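Local coordinates for mandelate racemase/muconate lactonizing enzyme family protein (Azoarcus sp., PDB 2QDE) that belongs to the mandelate racemase/muconate lactonizing enzyme family of the enolase superfamily and binds a barium ion in its barrel domain, at residues W56-T61 with D99-K104; W227-M232 with L256-K261; Y244-A249 with M268-K273; L292-G297 with N316-Q321. All blocks are in the same frame, centred on the assembly; numbering follows the deposited sequence.

Interaction 1: W56-T61 with D99-K104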
loop_
_atom_site.group_PDB
_atom_site.type_symbol
_atom_site.label_atom_id
_atom_site.label_comp_id
_atom_site.label_asym_id
_atom_site.label_seq_id
_atom_site.Cartn_x
_atom_site.Cartn_y
_atom_site.Cartn_z
ATOM N N TRP A 56 -4.832 33.566 10.551
ATOM C CA TRP A 56 -4.358 32.190 10.666
ATOM C C TRP A 56 -5.357 31.120 10.232
ATOM O O TRP A 56 -4.961 30.124 9.635
ATOM C CB TRP A 56 -3.912 31.901 12.099
ATOM C CG TRP A 56 -4.988 32.125 13.103
ATOM C CD1 TRP A 56 -5.263 33.287 13.764
ATOM C CD2 TRP A 56 -5.951 31.167 13.551
ATOM N NE1 TRP A 56 -6.343 33.112 14.601
ATOM C CE2 TRP A 56 -6.783 31.818 14.488
ATOM C CE3 TRP A 56 -6.194 29.818 13.250
ATOM C CZ2 TRP A 56 -7.843 31.164 15.131
ATOM C CZ3 TRP A 56 -7.253 29.165 13.892
ATOM C CH2 TRP A 56 -8.061 29.841 14.821
ATOM N N TYR A 57 -6.641 31.311 10.518
ATOM C CA TYR A 57 -7.633 30.304 10.135
ATOM C C TYR A 57 -7.954 30.275 8.640
ATOM O O TYR A 57 -8.010 29.205 8.030
ATOM C CB TYR A 57 -8.945 30.503 10.904
ATOM C CG TYR A 57 -9.948 29.404 10.627
ATOM C CD1 TYR A 57 -9.816 28.147 11.222
ATOM C CD2 TYR A 57 -10.993 29.598 9.725
ATOM C CE1 TYR A 57 -10.703 27.107 10.925
ATOM C CE2 TYR A 57 -11.887 28.564 9.415
ATOM C CZ TYR A 57 -11.731 27.322 10.023
ATOM O OH TYR A 57 -12.599 26.300 9.732
ATOM N N ARG A 58 -8.173 31.451 8.059
ATOM C CA ARG A 58 -8.517 31.560 6.645
ATOM C C ARG A 58 -7.437 32.270 5.815
ATOM O O ARG A 58 -7.201 31.922 4.661
ATOM C CB ARG A 58 -9.853 32.303 6.509
ATOM C CG ARG A 58 -10.428 32.376 5.096
ATOM C CD ARG A 58 -11.115 31.073 4.701
ATOM N NE ARG A 58 -10.174 29.981 4.503
ATOM C CZ ARG A 58 -9.313 29.905 3.492
ATOM N NH1 ARG A 58 -9.272 30.864 2.569
ATOM N NH2 ARG A 58 -8.479 28.873 3.410
ATOM N N GLY A 59 -6.788 33.271 6.401
ATOM C CA GLY A 59 -5.761 33.999 5.677
ATOM C C GLY A 59 -6.300 35.140 4.822
ATOM O O GLY A 59 -5.557 35.745 4.040
ATOM N N GLU A 60 -7.587 35.441 4.960
ATOM C CA GLU A 60 -8.186 36.525 4.189
ATOM C C GLU A 60 -8.485 37.740 5.065
ATOM O O GLU A 60 -8.715 37.618 6.268
ATOM C CB GLU A 60 -9.450 36.026 3.480
ATOM C CG GLU A 60 -9.129 34.973 2.413
ATOM C CD GLU A 60 -10.364 34.366 1.765
ATOM O OE1 GLU A 60 -11.083 35.089 1.040
ATOM O OE2 GLU A 60 -10.607 33.157 1.986
ATOM N N THR A 61 -8.462 38.918 4.454
ATOM C CA THR A 61 -8.707 40.158 5.173
ATOM C C THR A 61 -9.794 40.961 4.484
ATOM O O THR A 61 -10.241 40.608 3.398
ATOM C CB THR A 61 -7.446 41.045 5.211
ATOM O OG1 THR A 61 -7.080 41.404 3.869
ATOM C CG2 THR A 61 -6.286 40.307 5.884
ATOM N N ASP A 99 -7.543 29.693 -4.074
ATOM C CA ASP A 99 -7.922 29.989 -2.690
ATOM C C ASP A 99 -9.000 31.082 -2.593
ATOM O O ASP A 99 -9.937 31.092 -3.386
ATOM C CB ASP A 99 -6.685 30.389 -1.869
ATOM C CG ASP A 99 -5.623 29.299 -1.836
ATOM O OD1 ASP A 99 -5.981 28.123 -1.618
ATOM O OD2 ASP A 99 -4.431 29.611 -2.016
ATOM N N ASN A 100 -8.881 31.983 -1.617
ATOM C CA ASN A 100 -9.866 33.060 -1.437
ATOM C C ASN A 100 -11.261 32.505 -1.166
ATOM O O ASN A 100 -12.264 33.090 -1.575
ATOM C CB ASN A 100 -9.920 33.950 -2.684
ATOM C CG ASN A 100 -8.708 34.839 -2.811
ATOM O OD1 ASN A 100 -8.679 35.952 -2.283
ATOM N ND2 ASN A 100 -7.687 34.345 -3.500
ATOM N N ASN A 101 -11.312 31.382 -0.462
ATOM C CA ASN A 101 -12.570 30.719 -0.144
ATOM C C ASN A 101 -13.617 31.608 0.523
ATOM O O ASN A 101 -14.795 31.520 0.185
ATOM C CB ASN A 101 -12.301 29.496 0.738
ATOM C CG ASN A 101 -11.423 28.471 0.050
ATOM O OD1 ASN A 101 -10.394 28.813 -0.534
ATOM N ND2 ASN A 101 -11.820 27.207 0.118
ATOM N N GLN A 102 -13.202 32.457 1.462
ATOM C CA GLN A 102 -14.162 33.319 2.153
ATOM C C GLN A 102 -14.780 34.364 1.225
ATOM O O GLN A 102 -15.966 34.681 1.340
ATOM C CB GLN A 102 -13.499 33.997 3.350
ATOM C CG GLN A 102 -14.417 34.920 4.145
ATOM C CD GLN A 102 -13.819 35.314 5.484
ATOM O OE1 GLN A 102 -12.604 35.364 5.635
ATOM N NE2 GLN A 102 -14.674 35.605 6.460
ATOM N N ALA A 103 -13.971 34.894 0.311
ATOM C CA ALA A 103 -14.440 35.883 -0.656
ATOM C C ALA A 103 -15.441 35.205 -1.592
ATOM O O ALA A 103 -16.502 35.758 -1.889
ATOM C CB ALA A 103 -13.268 36.436 -1.451
ATOM N N LYS A 104 -15.096 34.004 -2.047
ATOM C CA LYS A 104 -15.970 33.244 -2.937
ATOM C C LYS A 104 -17.271 32.904 -2.211
ATOM O O LYS A 104 -18.359 33.009 -2.781
ATOM C CB LYS A 104 -15.294 31.943 -3.385
ATOM C CG LYS A 104 -14.083 32.119 -4.290
ATOM C CD LYS A 104 -13.372 30.780 -4.500
ATOM C CE LYS A 104 -12.227 30.895 -5.490
ATOM N NZ LYS A 104 -11.395 29.662 -5.535
HETATM O O HOH W 1 -6.582 28.300 1.134
HETATM O O HOH W 2 -10.232 35.475 7.064
HETATM O O HOH W 3 -10.015 37.335 -0.030
#
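The carboxylate of Glu60 lies against the first turn of helix 101-119 and takes one backbone N-H on each oxygen. Glu60 OE2 accepts from Gln102 N at 2.7 Å, a nearly straight bond (161°), and Glu60 OE1 from Ala103 N at 3.0 Å, so the helix N terminus grips the open end of the fork through the syn lone pairs. The anti lone pair of OE2 is left for Arg58, whose NH1 makes a salt bridge to Glu60 OE2 at 2.7 Å with the oxygen in the guanidinium plane. Two donors on OE2, one of them charged, together with the helix end probably keep this buried acid ionised.

Arg58 reaches there by bending at chi2 and chi3, and Asn101 CB covers one face of its guanidinium, 3.7 Å above the plane. Gln102 runs past Arg58 in the opposite direction, its OE1 3.7 Å from Arg58 CG, while Gln102 NE2 is held by the carbonyls of Ala50 and Asp52. Water 3 bridges Glu60 OE1 and Asn100 OD1; water 1 lies between Arg58 NH2 and Asp99 OD1, with a weak bond to the latter.

Asn100 ND2 donates to Arg98 O and to Gly59 O of a neighbouring subunit. In the N-terminal domain the contact holds the loop following strand 45-49 to the start of helix 101-119, with Ile65 of helix 62-78 packed on Glu60 and Gln102.

Interaction 2: W227-M232 with L256-K261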
loop_
_atom_site.group_PDB
_atom_site.type_symbol
_atom_site.label_atom_id
_atom_site.label_comp_id
_atom_site.label_asym_id
_atom_site.label_seq_id
_atom_site.Cartn_x
_atom_site.Cartn_y
_atom_site.Cartn_z
ATOM N N TRP A 227 -1.968 20.630 7.427
ATOM C CA TRP A 227 -1.310 19.771 6.450
ATOM C C TRP A 227 -0.766 18.443 6.990
ATOM O O TRP A 227 -0.451 17.540 6.215
ATOM C CB TRP A 227 -0.159 20.543 5.802
ATOM C CG TRP A 227 0.772 21.137 6.813
ATOM C CD1 TRP A 227 0.711 22.396 7.342
ATOM C CD2 TRP A 227 1.848 20.470 7.483
ATOM N NE1 TRP A 227 1.683 22.550 8.306
ATOM C CE2 TRP A 227 2.394 21.383 8.412
ATOM C CE3 TRP A 227 2.402 19.186 7.390
ATOM C CZ2 TRP A 227 3.468 21.053 9.245
ATOM C CZ3 TRP A 227 3.478 18.858 8.225
ATOM C CH2 TRP A 227 3.995 19.789 9.136
ATOM N N ASP A 228 -0.656 18.316 8.306
ATOM C CA ASP A 228 -0.096 17.103 8.896
ATOM C C ASP A 228 -1.062 15.921 8.987
ATOM O O ASP A 228 -1.372 15.454 10.083
ATOM C CB ASP A 228 0.469 17.430 10.286
ATOM C CG ASP A 228 1.364 16.330 10.832
ATOM O OD1 ASP A 228 1.800 15.458 10.045
ATOM O OD2 ASP A 228 1.643 16.350 12.049
ATOM N N LEU A 229 -1.512 15.424 7.835
ATOM C CA LEU A 229 -2.443 14.297 7.813
ATOM C C LEU A 229 -1.791 13.001 8.281
ATOM O O LEU A 229 -2.437 12.185 8.944
ATOM C CB LEU A 229 -3.044 14.107 6.411
ATOM C CG LEU A 229 -3.901 15.275 5.900
ATOM C CD1 LEU A 229 -4.555 14.912 4.575
ATOM C CD2 LEU A 229 -4.966 15.610 6.934
ATOM N N ASP A 230 -0.519 12.805 7.938
ATOM C CA ASP A 230 0.186 11.600 8.374
ATOM C C ASP A 230 0.271 11.639 9.900
ATOM O O ASP A 230 0.074 10.625 10.566
ATOM C CB ASP A 230 1.598 11.529 7.781
ATOM C CG ASP A 230 1.587 11.364 6.264
ATOM O OD1 ASP A 230 0.865 10.475 5.768
ATOM O OD2 ASP A 230 2.299 12.123 5.571
ATOM N N GLY A 231 0.555 12.819 10.445
ATOM C CA GLY A 231 0.639 12.962 11.886
ATOM C C GLY A 231 -0.712 12.701 12.539
ATOM O O GLY A 231 -0.791 12.033 13.570
ATOM N N MET A 232 -1.778 13.227 11.944
ATOM C CA MET A 232 -3.114 13.031 12.484
ATOM C C MET A 232 -3.415 11.536 12.518
ATOM O O MET A 232 -3.947 11.021 13.503
ATOM C CB MET A 232 -4.148 13.762 11.623
ATOM C CG MET A 232 -4.123 15.293 11.765
ATOM S SD MET A 232 -4.952 15.918 13.249
ATOM C CE MET A 232 -6.688 15.822 12.694
ATOM N N LEU A 256 -10.714 13.723 0.658
ATOM C CA LEU A 256 -10.333 12.450 0.051
ATOM C C LEU A 256 -9.080 11.921 0.747
ATOM O O LEU A 256 -9.014 10.754 1.126
ATOM C CB LEU A 256 -10.055 12.627 -1.445
ATOM C CG LEU A 256 -9.465 11.400 -2.149
ATOM C CD1 LEU A 256 -10.390 10.212 -1.974
ATOM C CD2 LEU A 256 -9.253 11.705 -3.620
ATOM N N ALA A 257 -8.092 12.791 0.922
ATOM C CA ALA A 257 -6.856 12.389 1.579
ATOM C C ALA A 257 -7.139 11.976 3.020
ATOM O O ALA A 257 -6.512 11.050 3.544
ATOM C CB ALA A 257 -5.835 13.530 1.542
ATOM N N ILE A 258 -8.092 12.650 3.660
ATOM C CA ILE A 258 -8.425 12.319 5.036
ATOM C C ILE A 258 -9.000 10.914 5.159
ATOM O O ILE A 258 -8.617 10.166 6.055
ATOM C CB ILE A 258 -9.425 13.332 5.640
ATOM C CG1 ILE A 258 -8.724 14.676 5.858
ATOM C CG2 ILE A 258 -9.974 12.804 6.960
ATOM C CD1 ILE A 258 -9.652 15.797 6.296
ATOM N N ILE A 259 -9.916 10.541 4.272
ATOM C CA ILE A 259 -10.479 9.207 4.376
ATOM C C ILE A 259 -9.447 8.158 3.931
ATOM O O ILE A 259 -9.407 7.058 4.482
ATOM C CB ILE A 259 -11.813 9.064 3.571
ATOM C CG1 ILE A 259 -11.561 8.529 2.173
ATOM C CG2 ILE A 259 -12.528 10.394 3.488
ATOM C CD1 ILE A 259 -11.886 7.061 2.061
ATOM N N ASN A 260 -8.598 8.503 2.963
ATOM C CA ASN A 260 -7.584 7.561 2.496
ATOM C C ASN A 260 -6.510 7.290 3.542
ATOM O O ASN A 260 -6.053 6.161 3.685
ATOM C CB ASN A 260 -6.911 8.050 1.211
ATOM C CG ASN A 260 -7.812 7.932 0.001
ATOM O OD1 ASN A 260 -8.682 7.066 -0.050
ATOM N ND2 ASN A 260 -7.598 8.793 -0.985
ATOM N N LYS A 261 -6.102 8.323 4.264
ATOM C CA LYS A 261 -5.077 8.173 5.288
ATOM C C LYS A 261 -5.657 7.814 6.655
ATOM O O LYS A 261 -4.908 7.531 7.588
ATOM C CB LYS A 261 -4.267 9.467 5.414
ATOM C CG LYS A 261 -3.470 9.857 4.171
ATOM C CD LYS A 261 -2.726 11.164 4.402
ATOM C CE LYS A 261 -1.921 11.608 3.173
ATOM N NZ LYS A 261 -0.793 10.682 2.862
#
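Apolar packing carries most of this surface contact, and Leu229, in the first turn of helix 229-236, supplies its centre. With CG anti to the carbonyl carbon, the side chain spreads its two methyls over the neighbouring helix 252-261: Leu229 CD1 meets Ala257 CB at 3.6 Å, and Leu229 CD2 meets Ile258 CG1 at 4.0 Å. The Leu229 and Ile258 side chains cross at about a right angle. Lys261, one turn beyond Ala257, completes the grip with its aliphatic part, which also runs across Leu229 and places CD 3.6 Å from Leu229 CB.

The two helices are successive outer helices of the (β/α) barrel, separated in sequence by strand 243-245. Ile258 faces inward to Ala245 on that strand, while Leu229 also touches Ser248 in the loop beyond it, so the greasy seam lies over the strand's C-terminal end.

The charged pair lies on the solvent side of the apolar seam. The Lys261 chain is extended until its last torsion, where a turn (chi4 -66°) carries NZ to Asp230 OD1; at 3.4 Å this is a long salt bridge with a weak hydrogen bond, and Lys261 is exposed to solvent.

A capping bond closes the start of helix 229-236. Asp228 is the N-cap: its OD1 accepts from Gly231 N at 2.9 Å, the donor standing well above the carboxylate plane. Its OD2 bonds to Asn291 of a neighbouring subunit, and the Trp227 ring stacks on His253 of another.

Interaction 3: Y244-A249 with M268-K273. With BA (barium ion), chain I.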
loop_
_atom_site.group_PDB
_atom_site.type_symbol
_atom_site.label_atom_id
_atom_site.label_comp_id
_atom_site.label_asym_id
_atom_site.label_seq_id
_atom_site.Cartn_x
_atom_site.Cartn_y
_atom_site.Cartn_z
ATOM N N TYR A 244 -10.874 14.815 15.532
ATOM C CA TYR A 244 -11.667 15.451 14.477
ATOM C C TYR A 244 -10.833 16.458 13.687
ATOM O O TYR A 244 -9.921 17.079 14.234
ATOM C CB TYR A 244 -12.881 16.169 15.074
ATOM C CG TYR A 244 -14.072 15.274 15.349
ATOM C CD1 TYR A 244 -13.917 14.022 15.953
ATOM C CD2 TYR A 244 -15.361 15.700 15.041
ATOM C CE1 TYR A 244 -15.022 13.220 16.245
ATOM C CE2 TYR A 244 -16.471 14.907 15.327
ATOM C CZ TYR A 244 -16.295 13.672 15.930
ATOM O OH TYR A 244 -17.396 12.899 16.207
ATOM N N ALA A 245 -11.165 16.632 12.410
ATOM C CA ALA A 245 -10.438 17.559 11.556
ATOM C C ALA A 245 -11.265 18.787 11.175
ATOM O O ALA A 245 -12.425 18.663 10.784
ATOM C CB ALA A 245 -9.987 16.843 10.298
ATOM N N ASP A 246 -10.669 19.969 11.305
ATOM C CA ASP A 246 -11.338 21.207 10.922
ATOM C C ASP A 246 -10.478 21.830 9.836
ATOM O O ASP A 246 -10.756 21.677 8.646
ATOM C CB ASP A 246 -11.459 22.168 12.109
ATOM C CG ASP A 246 -12.047 23.520 11.716
ATOM O OD1 ASP A 246 -12.406 23.720 10.531
ATOM O OD2 ASP A 246 -12.151 24.391 12.606
ATOM N N GLU A 247 -9.414 22.507 10.257
ATOM C CA GLU A 247 -8.503 23.142 9.324
ATOM C C GLU A 247 -8.028 22.186 8.229
ATOM O O GLU A 247 -7.869 22.595 7.084
ATOM C CB GLU A 247 -7.298 23.731 10.069
ATOM C CG GLU A 247 -7.608 25.016 10.832
ATOM C CD GLU A 247 -8.126 24.781 12.246
ATOM O OE1 GLU A 247 -8.749 23.728 12.508
ATOM O OE2 GLU A 247 -7.910 25.670 13.097
ATOM N N SER A 248 -7.807 20.920 8.578
ATOM C CA SER A 248 -7.355 19.933 7.599
ATOM C C SER A 248 -8.413 19.628 6.542
ATOM O O SER A 248 -8.077 19.277 5.411
ATOM C CB SER A 248 -6.953 18.627 8.289
ATOM O OG SER A 248 -5.804 18.811 9.095
ATOM N N ALA A 249 -9.685 19.765 6.916
ATOM C CA ALA A 249 -10.803 19.489 6.013
ATOM C C ALA A 249 -11.341 20.744 5.338
ATOM O O ALA A 249 -12.381 21.280 5.736
ATOM C CB ALA A 249 -11.925 18.800 6.775
ATOM N N MET A 268 -15.309 19.049 11.011
ATOM C CA MET A 268 -15.968 20.320 11.304
ATOM C C MET A 268 -15.974 21.086 9.988
ATOM O O MET A 268 -15.032 20.991 9.201
ATOM C CB MET A 268 -15.218 21.177 12.336
ATOM C CG MET A 268 -14.119 20.508 13.120
ATOM S SD MET A 268 -14.664 19.180 14.179
ATOM C CE MET A 268 -16.123 19.880 14.871
ATOM N N ILE A 269 -17.030 21.845 9.743
ATOM C CA ILE A 269 -17.096 22.626 8.522
ATOM C C ILE A 269 -17.504 24.065 8.831
ATOM O O ILE A 269 -18.075 24.344 9.880
ATOM C CB ILE A 269 -18.127 22.022 7.538
ATOM C CG1 ILE A 269 -18.057 22.736 6.184
ATOM C CG2 ILE A 269 -19.534 22.156 8.112
ATOM C CD1 ILE A 269 -19.043 22.207 5.159
ATOM N N LYS A 270 -17.162 24.976 7.925
ATOM C CA LYS A 270 -17.570 26.379 8.019
ATOM C C LYS A 270 -17.882 26.728 6.575
ATOM O O LYS A 270 -17.109 26.394 5.678
ATOM C CB LYS A 270 -16.455 27.294 8.552
ATOM C CG LYS A 270 -16.209 27.182 10.051
ATOM C CD LYS A 270 -15.377 28.349 10.561
ATOM C CE LYS A 270 -15.075 28.228 12.054
ATOM N NZ LYS A 270 -14.257 27.032 12.357
ATOM N N THR A 271 -19.018 27.371 6.336
ATOM C CA THR A 271 -19.384 27.731 4.977
ATOM C C THR A 271 -18.314 28.590 4.310
ATOM O O THR A 271 -18.101 28.489 3.108
ATOM C CB THR A 271 -20.749 28.457 4.933
ATOM O OG1 THR A 271 -20.788 29.475 5.937
ATOM C CG2 THR A 271 -21.875 27.468 5.186
ATOM N N GLN A 272 -17.628 29.419 5.089
ATOM C CA GLN A 272 -16.582 30.266 4.525
ATOM C C GLN A 272 -15.319 29.470 4.183
ATOM O O GLN A 272 -14.570 29.839 3.282
ATOM C CB GLN A 272 -16.235 31.413 5.487
ATOM C CG GLN A 272 -17.364 32.420 5.672
ATOM C CD GLN A 272 -18.245 32.115 6.865
ATOM O OE1 GLN A 272 -18.385 30.960 7.275
ATOM N NE2 GLN A 272 -18.857 33.157 7.427
ATOM N N LYS A 273 -15.080 28.380 4.903
ATOM C CA LYS A 273 -13.909 27.554 4.633
ATOM C C LYS A 273 -14.153 26.759 3.356
ATOM O O LYS A 273 -13.283 26.667 2.482
ATOM C CB LYS A 273 -13.655 26.598 5.800
ATOM C CG LYS A 273 -12.475 25.661 5.593
ATOM C CD LYS A 273 -12.270 24.731 6.789
ATOM C CE LYS A 273 -13.502 23.867 7.063
ATOM N NZ LYS A 273 -13.248 22.867 8.144
HETATM BA BA BA I . -10.887 24.981 14.865
#
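Lys273 NZ occupies the crowded heart of this contact. Lys273 NZ reaches Asp246 OD1 at 2.7 Å in a salt bridge on the anti lone pair, and Asp246 O at 2.8 Å from above the carbonyl plane. Met268 O is a third acceptor and Ala249 O a weak fourth, so the buried charge is ringed by oxygens. Asp246 O also takes Ala249 N, closing a type I turn.

Packing is equally close beside it: Met268 CG lies 3.3 Å from Asp246 CB, with chi1 nearly eclipsed at -13°. The sulfur then meets Tyr244 at the ring edge, a Met-aromatic contact with Met268 SD 3.7 Å from Tyr244 CD2.

Equally tight, Asp246 OD2 binds the barium ion at 2.7 Å, completing a site with Asp195, Asn197 and Glu221. Tyr57 OH bonds to OD1, so both oxygens are pinned and the carboxylate's rotation is probably fixed. The looser side is that of Lys270, partly exposed, whose NZ stays 3.4 Å from Asp246 OD2.

Met268 N to Ala245 O (2.9 Å) links parallel strands 243-245 and 266-269 of the barrel, joined in a beta-alpha-beta unit by helix 252-261, with strand 294-296 on the far side of 266-269.

Interaction 4: L292-G297 with N316-Q321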
loop_
_atom_site.group_PDB
_atom_site.type_symbol
_atom_site.label_atom_id
_atom_site.label_comp_id
_atom_site.label_asym_id
_atom_site.label_seq_id
_atom_site.Cartn_x
_atom_site.Cartn_y
_atom_site.Cartn_z
ATOM N N LEU A 292 -18.942 10.068 8.187
ATOM C CA LEU A 292 -18.409 10.805 9.331
ATOM C C LEU A 292 -19.332 11.938 9.782
ATOM O O LEU A 292 -20.035 12.537 8.975
ATOM C CB LEU A 292 -17.045 11.415 8.982
ATOM C CG LEU A 292 -15.855 10.483 8.757
ATOM C CD1 LEU A 292 -14.613 11.302 8.434
ATOM C CD2 LEU A 292 -15.634 9.655 10.011
ATOM N N PRO A 293 -19.326 12.250 11.086
ATOM C CA PRO A 293 -20.173 13.330 11.607
ATOM C C PRO A 293 -19.589 14.685 11.193
ATOM O O PRO A 293 -18.385 14.803 10.971
ATOM C CB PRO A 293 -20.116 13.113 13.116
ATOM C CG PRO A 293 -18.718 12.569 13.313
ATOM C CD PRO A 293 -18.603 11.570 12.175
ATOM N N VAL A 294 -20.444 15.698 11.088
ATOM C CA VAL A 294 -20.003 17.035 10.698
ATOM C C VAL A 294 -20.646 18.098 11.585
ATOM O O VAL A 294 -21.867 18.161 11.710
ATOM C CB VAL A 294 -20.369 17.350 9.221
ATOM C CG1 VAL A 294 -19.895 18.761 8.848
ATOM C CG2 VAL A 294 -19.745 16.319 8.291
ATOM N N ILE A 295 -19.809 18.924 12.201
ATOM C CA ILE A 295 -20.274 20.006 13.060
ATOM C C ILE A 295 -19.901 21.334 12.393
ATOM O O ILE A 295 -18.722 21.634 12.224
ATOM C CB ILE A 295 -19.601 19.935 14.447
ATOM C CG1 ILE A 295 -19.935 18.602 15.117
ATOM C CG2 ILE A 295 -20.068 21.092 15.318
ATOM C CD1 ILE A 295 -19.249 18.419 16.449
ATOM N N CYS A 296 -20.903 22.125 12.020
ATOM C CA CYS A 296 -20.641 23.401 11.366
ATOM C C CYS A 296 -20.430 24.549 12.347
ATOM O O CYS A 296 -21.241 24.779 13.250
ATOM C CB CYS A 296 -21.784 23.769 10.413
ATOM S SG CYS A 296 -21.511 25.323 9.488
ATOM N N GLY A 297 -19.329 25.266 12.155
ATOM C CA GLY A 297 -19.019 26.394 13.006
ATOM C C GLY A 297 -19.411 27.678 12.298
ATOM O O GLY A 297 -20.379 27.710 11.536
ATOM N N ASN A 316 -29.672 20.342 4.356
ATOM C CA ASN A 316 -28.797 19.222 4.006
ATOM C C ASN A 316 -29.028 17.984 4.864
ATOM O O ASN A 316 -28.767 17.977 6.065
ATOM C CB ASN A 316 -27.333 19.665 4.068
ATOM C CG ASN A 316 -26.384 18.602 3.567
ATOM O OD1 ASN A 316 -25.895 17.781 4.338
ATOM N ND2 ASN A 316 -26.129 18.604 2.263
ATOM N N ASP A 317 -29.518 16.935 4.216
ATOM C CA ASP A 317 -29.838 15.680 4.876
ATOM C C ASP A 317 -28.718 15.097 5.734
ATOM O O ASP A 317 -28.954 14.631 6.848
ATOM C CB ASP A 317 -30.265 14.646 3.841
ATOM C CG ASP A 317 -30.780 13.381 4.480
ATOM O OD1 ASP A 317 -31.813 13.455 5.182
ATOM O OD2 ASP A 317 -30.147 12.324 4.289
ATOM N N TRP A 318 -27.497 15.131 5.221
ATOM C CA TRP A 318 -26.383 14.587 5.965
ATOM C C TRP A 318 -26.058 15.352 7.237
ATOM O O TRP A 318 -25.924 14.760 8.301
ATOM C CB TRP A 318 -25.124 14.520 5.103
ATOM C CG TRP A 318 -24.031 13.817 5.839
ATOM C CD1 TRP A 318 -22.960 14.383 6.474
ATOM C CD2 TRP A 318 -23.968 12.416 6.111
ATOM N NE1 TRP A 318 -22.232 13.415 7.128
ATOM C CE2 TRP A 318 -22.830 12.198 6.922
ATOM C CE3 TRP A 318 -24.764 11.320 5.747
ATOM C CZ2 TRP A 318 -22.469 10.922 7.379
ATOM C CZ3 TRP A 318 -24.406 10.049 6.203
ATOM C CH2 TRP A 318 -23.266 9.865 7.011
ATOM N N ILE A 319 -25.930 16.668 7.135
ATOM C CA ILE A 319 -25.575 17.443 8.306
ATOM C C ILE A 319 -26.724 17.617 9.298
ATOM O O ILE A 319 -26.493 17.929 10.468
ATOM C CB ILE A 319 -24.991 18.819 7.900
ATOM C CG1 ILE A 319 -24.120 19.362 9.038
ATOM C CG2 ILE A 319 -26.108 19.785 7.557
ATOM C CD1 ILE A 319 -23.216 20.502 8.630
ATOM N N ALA A 320 -27.954 17.388 8.840
ATOM C CA ALA A 320 -29.129 17.511 9.701
ATOM C C ALA A 320 -29.155 16.434 10.792
ATOM O O ALA A 320 -30.063 16.404 11.621
ATOM C CB ALA A 320 -30.409 17.431 8.860
ATOM N N GLN A 321 -28.155 15.558 10.791
ATOM C CA GLN A 321 -28.070 14.472 11.774
ATOM C C GLN A 321 -27.286 14.814 13.035
ATOM O O GLN A 321 -27.389 14.109 14.040
ATOM C CB GLN A 321 -27.384 13.251 11.162
ATOM C CG GLN A 321 -28.048 12.627 9.963
ATOM C CD GLN A 321 -27.176 11.548 9.353
ATOM O OE1 GLN A 321 -26.125 11.835 8.768
ATOM N NE2 GLN A 321 -27.593 10.300 9.501
#
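The indole of Trp318 turns its edge to the start of strand 294-296, with Leu292 O and Val294 CG2 both near the ring plane. In the C-terminal barrel domain, of the enolase superfamily type, this joins a barrel strand to the loop that follows helix 303-315. Phe322 meets the indole edge-to-face, and Thr201 of a neighbouring subunit also packs on Trp318.

At that edge Trp318 NE1 donates to Leu292 O at 3.0 Å. The oxygen lies only 3° out of the ring plane and is met almost along its C=O axis, although the bend at hydrogen (141°) keeps the bond from being straight. The six-membered ring follows alongside, with Trp318 CZ2 3.3 Å from the same Leu292 O. Val294 CG2 touches the pyrrole side, 4.0 Å from Trp318 NE1, while its other branch, CG1, is turned to Ile319.

Ile319 extends its CG1 branch, anti to the backbone N, across the strand. Ile319 CG1 rests on Val294 O, and Ile319 CD1 fits between Val294 CG1 at 3.8 Å and Cys296 CB at 4.0 Å. Leu313 of helix 303-315 packs against both Ile319 and Cys296, and Gln324 NE2 bonds to Val294 O.

The loop is shaped by an Asx motif just after the helix, in which Ile319 N donates to Asn316 OD1 at 3.0 Å, nearly straight (164°) and in the plane of the amide carbonyl.

From the N terminus, interaction 1 comes first and closes a loop of two helices within the N-terminal domain. The rest follow in the barrel: interactions 2 and 3 cross, their segments alternating along helix 229-236, strand 243-245, helix 252-261 and strand 266-269, so outer helices and inner strands are tied together. Interaction 4 then closes the loop around helix 303-315. Interaction 3 is the hub. Tyr57, at the metal ligand Asp246, and Asn101, further off at Lys273, join the two domains; Ile258 packs on Ala249; and Ile269 pairs through its backbone with Ile295 and Gly297. Interactions 1 and 4 lie on opposite sides of the chain's centre.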